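Local coordinates for protein TbpB (Actinobacillus pleuropneumoniae, PDB 3HOL) that probably binds host transferrin at the bacterial surface as a lipoprotein component of the bacterial transferrin receptor, serving iron acquisition, at residues 196-201 with 232-237. Numbering follows the deposited sequence.
Sequences YTVNAD and QSLEGG
A chi1 of -171° extends Leu-234 CG away from its backbone N; the side chain leaves the backbone toward strand 193-203, where its CD1 and CD2 touch Val-198 and Ala-200, and Val-198, at chi1 -59°, sets CG1 anti to its own carbonyl carbon and against Leu-234 CD1. The setting is the N-lobe beta barrel of TbpB, an antiparallel sheet curled on itself, and the pair illustrates how such a barrel is filled: next-but-one strands meet through side chains alone. Strand 206-213 lies between 193-203 and 231-239 and pairs with both, for instance by a backbone bond between Asn-199 and Ala-210. Curling nevertheless brings the flanking strands near enough for Ala-200 CA and Leu-234 CA to stand 7.6 Å apart.

The contact is small, about 122 Å², and wholly apolar, its three touching residues all buried. Val-198 and Leu-234 cross at about a right angle. The leucine meets the valine branch by one methyl: Leu-234 CD1 comes to 3.6 Å from Val-198 CG1 and 3.8 Å from Val-198 CB. Leu-234 also touches Phe-207 of the intervening strand. Glu-235 points away and forms a salt bridge with Arg-206. The leucine fork thus straddles two residues of one strand, Leu-234 CD1 on the valine and Leu-234 CD2 more loosely on Ala-200 CB, at 4.2 Å.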
loop_
_atom_site.group_PDB
_atom_site.type_symbol
_atom_site.label_atom_id
_atom_site.label_comp_id
_atom_site.label_asym_id
_atom_site.label_seq_id
_atom_site.Cartn_x
_atom_site.Cartn_y
_atom_site.Cartn_z
ATOM N N TYR A 196 -9.521 25.319 3.215
ATOM C CA TYR A 196 -9.841 24.227 4.106
ATOM C C TYR A 196 -8.726 24.056 5.112
ATOM O O TYR A 196 -7.544 24.336 4.817
ATOM C CB TYR A 196 -9.952 22.906 3.327
ATOM C CG TYR A 196 -11.024 22.876 2.252
ATOM C CD1 TYR A 196 -12.315 22.412 2.548
ATOM C CD2 TYR A 196 -10.735 23.249 0.940
ATOM C CE1 TYR A 196 -13.313 22.365 1.577
ATOM C CE2 TYR A 196 -11.724 23.182 -0.063
ATOM C CZ TYR A 196 -13.027 22.766 0.284
ATOM O OH TYR A 196 -14.035 22.682 -0.664
ATOM N N THR A 197 -9.074 23.531 6.277
ATOM C CA THR A 197 -8.061 22.935 7.116
ATOM C C THR A 197 -8.315 21.453 7.076
ATOM O O THR A 197 -9.428 21.013 6.783
ATOM C CB THR A 197 -8.116 23.456 8.575
ATOM O OG1 THR A 197 -9.439 23.257 9.094
ATOM C CG2 THR A 197 -7.754 24.969 8.622
ATOM N N VAL A 198 -7.275 20.672 7.341
ATOM C CA VAL A 198 -7.397 19.227 7.300
ATOM C C VAL A 198 -6.827 18.561 8.596
ATOM O O VAL A 198 -5.958 19.119 9.276
ATOM C CB VAL A 198 -6.687 18.612 6.056
ATOM C CG1 VAL A 198 -7.246 19.159 4.711
ATOM C CG2 VAL A 198 -5.248 18.838 6.109
ATOM N N ASN A 199 -7.365 17.397 8.918
ATOM C CA ASN A 199 -6.961 16.625 10.094
ATOM C C ASN A 199 -7.076 15.185 9.699
ATOM O O ASN A 199 -8.080 14.802 9.084
ATOM C CB ASN A 199 -7.906 16.889 11.255
ATOM C CG ASN A 199 -7.705 18.245 11.842
ATOM O OD1 ASN A 199 -6.905 18.417 12.773
ATOM N ND2 ASN A 199 -8.374 19.252 11.273
ATOM N N ALA A 200 -6.035 14.395 9.981
ATOM C CA ALA A 200 -6.116 12.990 9.696
ATOM C C ALA A 200 -5.258 12.168 10.644
ATOM O O ALA A 200 -4.308 12.687 11.272
ATOM C CB ALA A 200 -5.726 12.682 8.202
ATOM N N ASP A 201 -5.583 10.890 10.722
ATOM C CA ASP A 201 -4.774 9.913 11.438
ATOM C C ASP A 201 -4.137 8.905 10.486
ATOM O O ASP A 201 -4.765 8.445 9.522
ATOM C CB ASP A 201 -5.669 9.140 12.409
ATOM C CG ASP A 201 -6.255 10.041 13.485
ATOM O OD1 ASP A 201 -5.587 10.279 14.498
ATOM O OD2 ASP A 201 -7.363 10.536 13.282
ATOM N N GLN A 232 -15.938 14.384 5.406
ATOM C CA GLN A 232 -15.467 13.345 6.321
ATOM C C GLN A 232 -14.795 12.259 5.519
ATOM O O GLN A 232 -14.606 11.145 6.025
ATOM C CB GLN A 232 -16.663 12.715 7.089
ATOM C CG GLN A 232 -17.467 13.648 7.977
ATOM C CD GLN A 232 -16.643 14.637 8.827
ATOM O OE1 GLN A 232 -16.858 15.862 8.743
ATOM N NE2 GLN A 232 -15.714 14.114 9.658
ATOM N N SER A 233 -14.432 12.531 4.265
ATOM C CA SER A 233 -13.879 11.460 3.421
ATOM C C SER A 233 -12.500 11.823 2.868
ATOM O O SER A 233 -12.190 11.598 1.685
ATOM C CB SER A 233 -14.846 11.104 2.281
ATOM O OG SER A 233 -15.068 12.247 1.435
ATOM N N LEU A 234 -11.664 12.398 3.720
ATOM C CA LEU A 234 -10.283 12.648 3.317
ATOM C C LEU A 234 -9.512 11.344 3.470
ATOM O O LEU A 234 -9.513 10.741 4.551
ATOM C CB LEU A 234 -9.640 13.738 4.192
ATOM C CG LEU A 234 -8.256 14.207 3.680
ATOM C CD1 LEU A 234 -8.061 15.718 3.931
ATOM C CD2 LEU A 234 -7.152 13.436 4.337
ATOM N N GLU A 235 -8.827 10.920 2.416
ATOM C CA GLU A 235 -8.031 9.681 2.477
ATOM C C GLU A 235 -6.901 9.842 1.522
ATOM O O GLU A 235 -7.102 10.300 0.350
ATOM C CB GLU A 235 -8.865 8.426 2.098
ATOM C CG GLU A 235 -8.274 7.022 2.520
ATOM C CD GLU A 235 -7.144 6.456 1.632
ATOM O OE1 GLU A 235 -6.911 6.944 0.482
ATOM O OE2 GLU A 235 -6.481 5.466 2.079
ATOM N N GLY A 236 -5.706 9.451 1.979
ATOM C CA GLY A 236 -4.556 9.456 1.063
ATOM C C GLY A 236 -3.467 8.539 1.552
ATOM O O GLY A 236 -3.710 7.764 2.445
ATOM N N GLY A 237 -2.279 8.636 0.954
ATOM C CA GLY A 237 -1.188 7.756 1.318
ATOM C C GLY A 237 0.156 8.454 1.274
ATOM O O GLY A 237 0.297 9.533 0.648
#